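PDB 3VDG: probable glucarate dehydratase from Mycobacterium smegmatis str. MC2 155, which probably catalyses the metal-dependent dehydration of D-glucarate or a related acid sugar, as a member of the enolase superfamily. Local coordinates for residues K214-V219 / R242-A247; E269-G274 / M287-N292. All blocks are in the same frame, centred on the assembly; numbering follows the deposited sequence.

Contact 1 of 2, residues K214-V219 / R242-A247; sequences KLKGGV and RLDPNA. With NA (sodium ion), chain C; FMT (formic acid), chain B.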
loop_
_atom_site.group_PDB
_atom_site.type_symbol
_atom_site.label_atom_id
_atom_site.label_comp_id
_atom_site.label_asym_id
_atom_site.label_seq_id
_atom_site.Cartn_x
_atom_site.Cartn_y
_atom_site.Cartn_z
ATOM N N LYS A 214 -18.230 13.729 17.647
ATOM C CA LYS A 214 -16.947 14.346 17.914
ATOM C C LYS A 214 -17.170 15.798 18.307
ATOM O O LYS A 214 -17.986 16.469 17.695
ATOM C CB LYS A 214 -16.088 14.315 16.646
ATOM C CG LYS A 214 -14.844 15.202 16.739
ATOM C CD LYS A 214 -14.012 15.146 15.458
ATOM C CE LYS A 214 -12.729 15.948 15.605
ATOM N NZ LYS A 214 -11.819 15.747 14.446
ATOM N N LEU A 215 -16.421 16.288 19.299
ATOM C CA LEU A 215 -16.481 17.709 19.672
ATOM C C LEU A 215 -15.160 18.430 19.344
ATOM O O LEU A 215 -14.072 17.990 19.756
ATOM C CB LEU A 215 -16.802 17.870 21.175
ATOM C CG LEU A 215 -16.819 19.302 21.741
ATOM C CD1 LEU A 215 -17.928 20.108 21.090
ATOM C CD2 LEU A 215 -16.968 19.317 23.264
ATOM N N LYS A 216 -15.261 19.530 18.607
ATOM C CA LYS A 216 -14.115 20.399 18.352
ATOM C C LYS A 216 -13.928 21.265 19.607
ATOM O O LYS A 216 -14.787 22.096 19.928
ATOM C CB LYS A 216 -14.375 21.297 17.140
ATOM C CG LYS A 216 -13.216 22.260 16.832
ATOM C CD LYS A 216 -12.317 21.727 15.723
ATOM C CE LYS A 216 -11.690 20.380 16.066
ATOM N NZ LYS A 216 -10.770 19.934 14.969
ATOM N N GLY A 217 -12.839 21.023 20.323
ATOM C CA GLY A 217 -12.546 21.731 21.571
ATOM C C GLY A 217 -11.383 22.694 21.385
ATOM O O GLY A 217 -11.109 23.144 20.273
ATOM N N GLY A 218 -10.684 23.010 22.464
ATOM C CA GLY A 218 -9.603 24.001 22.402
ATOM C C GLY A 218 -10.130 25.434 22.387
ATOM O O GLY A 218 -9.374 26.380 22.158
ATOM N N VAL A 219 -11.430 25.584 22.631
ATOM C CA VAL A 219 -12.113 26.886 22.603
ATOM C C VAL A 219 -12.421 27.419 24.017
ATOM O O VAL A 219 -12.213 28.595 24.294
ATOM C CB VAL A 219 -13.407 26.822 21.761
ATOM C CG1 VAL A 219 -14.152 28.149 21.824
ATOM C CG2 VAL A 219 -13.085 26.458 20.295
ATOM N N ARG A 242 -15.603 11.582 20.854
ATOM C CA ARG A 242 -14.220 11.964 20.647
ATOM C C ARG A 242 -14.096 13.432 20.934
ATOM O O ARG A 242 -15.042 14.186 20.728
ATOM C CB ARG A 242 -13.824 11.761 19.188
ATOM C CG ARG A 242 -14.077 10.368 18.670
ATOM C CD ARG A 242 -14.314 10.489 17.178
ATOM N NE ARG A 242 -14.625 9.197 16.601
ATOM C CZ ARG A 242 -14.812 8.989 15.310
ATOM N NH1 ARG A 242 -14.733 10.001 14.443
ATOM N NH2 ARG A 242 -15.085 7.767 14.892
ATOM N N LEU A 243 -12.924 13.839 21.391
ATOM C CA LEU A 243 -12.683 15.245 21.683
ATOM C C LEU A 243 -11.374 15.635 20.997
ATOM O O LEU A 243 -10.412 14.871 21.010
ATOM C CB LEU A 243 -12.568 15.441 23.202
ATOM C CG LEU A 243 -12.188 16.820 23.758
ATOM C CD1 LEU A 243 -13.200 17.873 23.325
ATOM C CD2 LEU A 243 -12.098 16.739 25.288
ATOM N N ASP A 244 -11.349 16.825 20.402
ATOM C CA ASP A 244 -10.205 17.268 19.615
ATOM C C ASP A 244 -9.949 18.748 19.848
ATOM O O ASP A 244 -10.638 19.597 19.281
ATOM C CB ASP A 244 -10.509 17.027 18.137
ATOM C CG ASP A 244 -9.459 17.626 17.212
ATOM O OD1 ASP A 244 -8.336 17.974 17.663
ATOM O OD2 ASP A 244 -9.764 17.738 16.011
ATOM N N PRO A 245 -8.987 19.074 20.714
ATOM C CA PRO A 245 -8.739 20.494 20.963
ATOM C C PRO A 245 -7.624 21.057 20.076
ATOM O O PRO A 245 -7.093 22.128 20.387
ATOM C CB PRO A 245 -8.258 20.497 22.418
ATOM C CG PRO A 245 -7.476 19.218 22.505
ATOM C CD PRO A 245 -8.233 18.216 21.649
ATOM N N ASN A 246 -7.250 20.345 19.008
ATOM C CA ASN A 246 -6.214 20.856 18.087
ATOM C C ASN A 246 -4.960 21.342 18.828
ATOM O O ASN A 246 -4.464 22.435 18.568
ATOM C CB ASN A 246 -6.780 21.992 17.214
ATOM C CG ASN A 246 -7.689 21.484 16.089
ATOM O OD1 ASN A 246 -8.888 21.793 16.042
ATOM N ND2 ASN A 246 -7.119 20.700 15.178
ATOM N N ALA A 247 -4.455 20.523 19.747
ATOM C CA ALA A 247 -3.193 20.796 20.446
ATOM C C ALA A 247 -3.242 22.025 21.349
ATOM O O ALA A 247 -2.205 22.658 21.605
ATOM C CB ALA A 247 -2.031 20.924 19.456
HETATM NA NA NA C . -8.645 16.199 14.485
HETATM C C FMT B . -8.764 20.310 12.111
HETATM O O1 FMT B . -8.477 19.433 12.919
HETATM O O2 FMT B . -8.438 20.172 10.821
HETATM O O HOH W 1 -9.912 17.394 12.993
HETATM O O HOH W 2 -9.873 23.663 17.782
HETATM O O HOH W 3 -6.845 17.483 15.325
#
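The carboxylate of Asp-244 is reached by both lysines of the neighbouring strand, Lys-214 and Lys-216. Followed outward, Asp-244 has its CB 3.5 Å from Lys-214 CE, and its CG stands anti to the backbone N (chi1 172°), which sets the side chain alongside that of Lys-216. Asp-244 OD1 receives Asn-246 N at 2.9 Å, closing an Asx turn just past the strand, and also accepts a hydrogen from a water bound to the sodium ion. Asp-244 OD2 binds the sodium itself at 2.4 Å. Above the carboxylate plane, Lys-216 NZ makes a salt bridge to Asp-244 OD2 (2.6 Å), whereas the bond from Lys-214 NZ is weak at 3.3 Å, that amine being engaged also by Asp-370 and Glu-269. The two strands are parallel neighbours of a beta-alpha-beta unit in the enolase-type barrel, and Lys-214 and Lys-216 fit the Lys-X-Lys pattern at the end of its second strand. On the other face, Leu-215 CD2 packs against Leu-243 CD1. Lys-216 bends at chi2 and chi3, bringing NZ within 2.9 Å of Asn-246 OD1, while Asn-246 ND2 gives a nearly straight hydrogen bond to formate O1 (2.9 Å, 171°).

Contact 2 of 2, residues E269-G274 / M287-N292; sequences EDPTPG and MPLATN. With NA (sodium ion), chain C; FMT (formic acid), chain B.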
loop_
_atom_site.group_PDB
_atom_site.type_symbol
_atom_site.label_atom_id
_atom_site.label_comp_id
_atom_site.label_asym_id
_atom_site.label_seq_id
_atom_site.Cartn_x
_atom_site.Cartn_y
_atom_site.Cartn_z
ATOM N N GLU A 269 -8.069 13.261 20.388
ATOM C CA GLU A 269 -7.247 13.637 19.229
ATOM C C GLU A 269 -6.389 14.838 19.566
ATOM O O GLU A 269 -6.905 15.820 20.090
ATOM C CB GLU A 269 -8.081 14.064 18.000
ATOM C CG GLU A 269 -9.352 13.296 17.721
ATOM C CD GLU A 269 -10.066 13.818 16.477
ATOM O OE1 GLU A 269 -11.296 13.603 16.358
ATOM O OE2 GLU A 269 -9.400 14.462 15.625
ATOM N N ASP A 270 -5.106 14.773 19.213
ATOM C CA ASP A 270 -4.202 15.929 19.317
ATOM C C ASP A 270 -4.446 16.782 20.550
ATOM O O ASP A 270 -4.746 17.979 20.439
ATOM C CB ASP A 270 -4.307 16.804 18.052
ATOM C CG ASP A 270 -3.781 16.086 16.828
ATOM O OD1 ASP A 270 -2.638 15.591 16.921
ATOM O OD2 ASP A 270 -4.515 15.978 15.810
ATOM N N PRO A 271 -4.319 16.180 21.740
ATOM C CA PRO A 271 -4.443 17.021 22.930
ATOM C C PRO A 271 -3.338 18.086 23.050
ATOM O O PRO A 271 -3.591 19.170 23.557
ATOM C CB PRO A 271 -4.336 16.008 24.093
ATOM C CG PRO A 271 -3.648 14.803 23.502
ATOM C CD PRO A 271 -4.124 14.754 22.067
ATOM N N THR A 272 -2.133 17.797 22.568
ATOM C CA THR A 272 -0.974 18.635 22.852
ATOM C C THR A 272 -0.054 18.647 21.623
ATOM O O THR A 272 -0.092 17.718 20.819
ATOM C CB THR A 272 -0.238 18.100 24.109
ATOM O OG1 THR A 272 0.699 19.073 24.587
ATOM C CG2 THR A 272 0.504 16.781 23.804
ATOM N N PRO A 273 0.754 19.708 21.447
ATOM C CA PRO A 273 1.524 19.771 20.191
ATOM C C PRO A 273 2.805 18.919 20.157
ATOM O O PRO A 273 3.514 18.807 21.166
ATOM C CB PRO A 273 1.886 21.269 20.061
ATOM C CG PRO A 273 1.723 21.853 21.422
ATOM C CD PRO A 273 0.816 20.963 22.230
ATOM N N GLY A 274 3.083 18.318 18.999
ATOM C CA GLY A 274 4.356 17.633 18.784
ATOM C C GLY A 274 4.408 16.181 19.230
ATOM O O GLY A 274 3.726 15.764 20.181
ATOM N N MET A 287 -7.307 6.178 27.261
ATOM C CA MET A 287 -7.818 5.957 25.901
ATOM C C MET A 287 -6.716 6.205 24.870
ATOM O O MET A 287 -5.717 6.873 25.152
ATOM C CB MET A 287 -9.058 6.823 25.603
ATOM C CG MET A 287 -8.793 8.329 25.451
ATOM S SD MET A 287 -8.266 9.209 26.958
ATOM C CE MET A 287 -9.806 9.176 27.883
ATOM N N PRO A 288 -6.888 5.663 23.659
ATOM C CA PRO A 288 -5.893 5.879 22.607
ATOM C C PRO A 288 -5.831 7.357 22.208
ATOM O O PRO A 288 -6.866 8.034 22.236
ATOM C CB PRO A 288 -6.460 5.077 21.410
ATOM C CG PRO A 288 -7.507 4.184 21.968
ATOM C CD PRO A 288 -8.021 4.828 23.218
ATOM N N LEU A 289 -4.640 7.850 21.848
ATOM C CA LEU A 289 -4.517 9.172 21.247
ATOM C C LEU A 289 -4.565 9.031 19.734
ATOM O O LEU A 289 -3.976 8.103 19.172
ATOM C CB LEU A 289 -3.181 9.831 21.619
ATOM C CG LEU A 289 -2.970 10.107 23.116
ATOM C CD1 LEU A 289 -1.811 11.094 23.251
ATOM C CD2 LEU A 289 -4.253 10.684 23.712
ATOM N N ALA A 290 -5.258 9.963 19.092
ATOM C CA ALA A 290 -5.342 10.028 17.639
ATOM C C ALA A 290 -4.715 11.327 17.164
ATOM O O ALA A 290 -4.587 12.274 17.936
ATOM C CB ALA A 290 -6.797 9.979 17.209
ATOM N N THR A 291 -4.333 11.389 15.890
ATOM C CA THR A 291 -3.800 12.629 15.365
ATOM C C THR A 291 -4.152 12.869 13.895
ATOM O O THR A 291 -4.276 11.924 13.114
ATOM C CB THR A 291 -2.278 12.663 15.475
ATOM O OG1 THR A 291 -1.822 13.976 15.107
ATOM C CG2 THR A 291 -1.670 11.650 14.515
ATOM N N ASN A 292 -4.319 14.143 13.542
ATOM C CA ASN A 292 -4.146 14.606 12.167
ATOM C C ASN A 292 -3.313 15.871 12.166
ATOM O O ASN A 292 -3.542 16.771 11.357
ATOM C CB ASN A 292 -5.478 14.916 11.501
ATOM C CG ASN A 292 -6.346 15.834 12.343
ATOM O OD1 ASN A 292 -7.344 15.398 12.907
ATOM N ND2 ASN A 292 -5.971 17.107 12.431
HETATM NA NA NA C . -8.645 16.199 14.485
HETATM C C FMT B . -8.764 20.310 12.111
HETATM O O1 FMT B . -8.477 19.433 12.919
HETATM O O2 FMT B . -8.438 20.172 10.821
HETATM O O HOH W 3 -6.845 17.483 15.325
HETATM O O HOH W 1 -9.912 17.394 12.993
#
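Asp-270 meets the end of strand 289-291 with both carboxylate oxygens. OD1 accepts the hydroxyl hydrogen of Thr-291 OG1 at 2.6 Å and OD2 accepts the backbone N-H of Asn-292 at 2.9 Å, each through its syn lone pair, so the two bonds hold the carboxylate against rotation. Thr-291 OG1 in turn takes hydrogens from the backbone nitrogens of Met-293 and Cys-294, which ties the hydroxyl to the chain just beyond the strand. Next to this pair of bonds the backbones are joined in parallel: Asp-270 N donates to Ala-290 O, and Glu-269 CA touches the same carbonyl. Pro-271 CG rests on the Leu-289 methyls at van der Waals distance, 4.1 Å from CD1, with no polar bond, and Met-278 and Val-281 of helix 275-284 lie nearby. The loose end comes farther along, where the chain leaves the strand for Pro-273 and Gly-274, which are exposed and take no part.

The metal side is built from ligands and water. Glu-269, extended beyond CG, brings OE2 to 2.2 Å from the sodium ion, while its OE1 forms a salt bridge with Lys-214. Asn-292, with CG set between backbone N and carbonyl carbon (chi1 51°), delivers OD1 to the same ion, also at 2.2 Å. The two ligand oxygens are 3.5 Å apart (Glu-269 OE2 to Asn-292 OD1), and carboxylate and amide planes stand 85° to each other. Two waters complete this side; one of them donates to Asp-270 OD2 at 2.8 Å, making Asp-270 a second-shell partner of the metal. With Asp-244, Glu-269 and Asn-292 form the three-residue metal site at the C-terminal ends of the third, fourth and fifth barrel strands, the position where enolase superfamily members usually bind magnesium.

Both contacts belong to the same run of parallel barrel strands, their centres about 10 Å apart; the touching residues are all buried, and the segments come to the surface toward their ends, most openly at Pro-273 and Gly-274. They meet directly: Leu-243 O lies 2.9 Å from Glu-269 N and Ala-247 N 2.7 Å from Asp-270 O, both probable hydrogen bonds. The sodium ion, the formate and two waters are common to them. Their chemistry differs with position. Contact 1, on the second and third strands, places two lysines beside one acidic metal ligand, whereas contact 2, around the fourth and fifth, supplies two ligands and a carboxylate that grips the backbone and a hydroxyl without binding the metal.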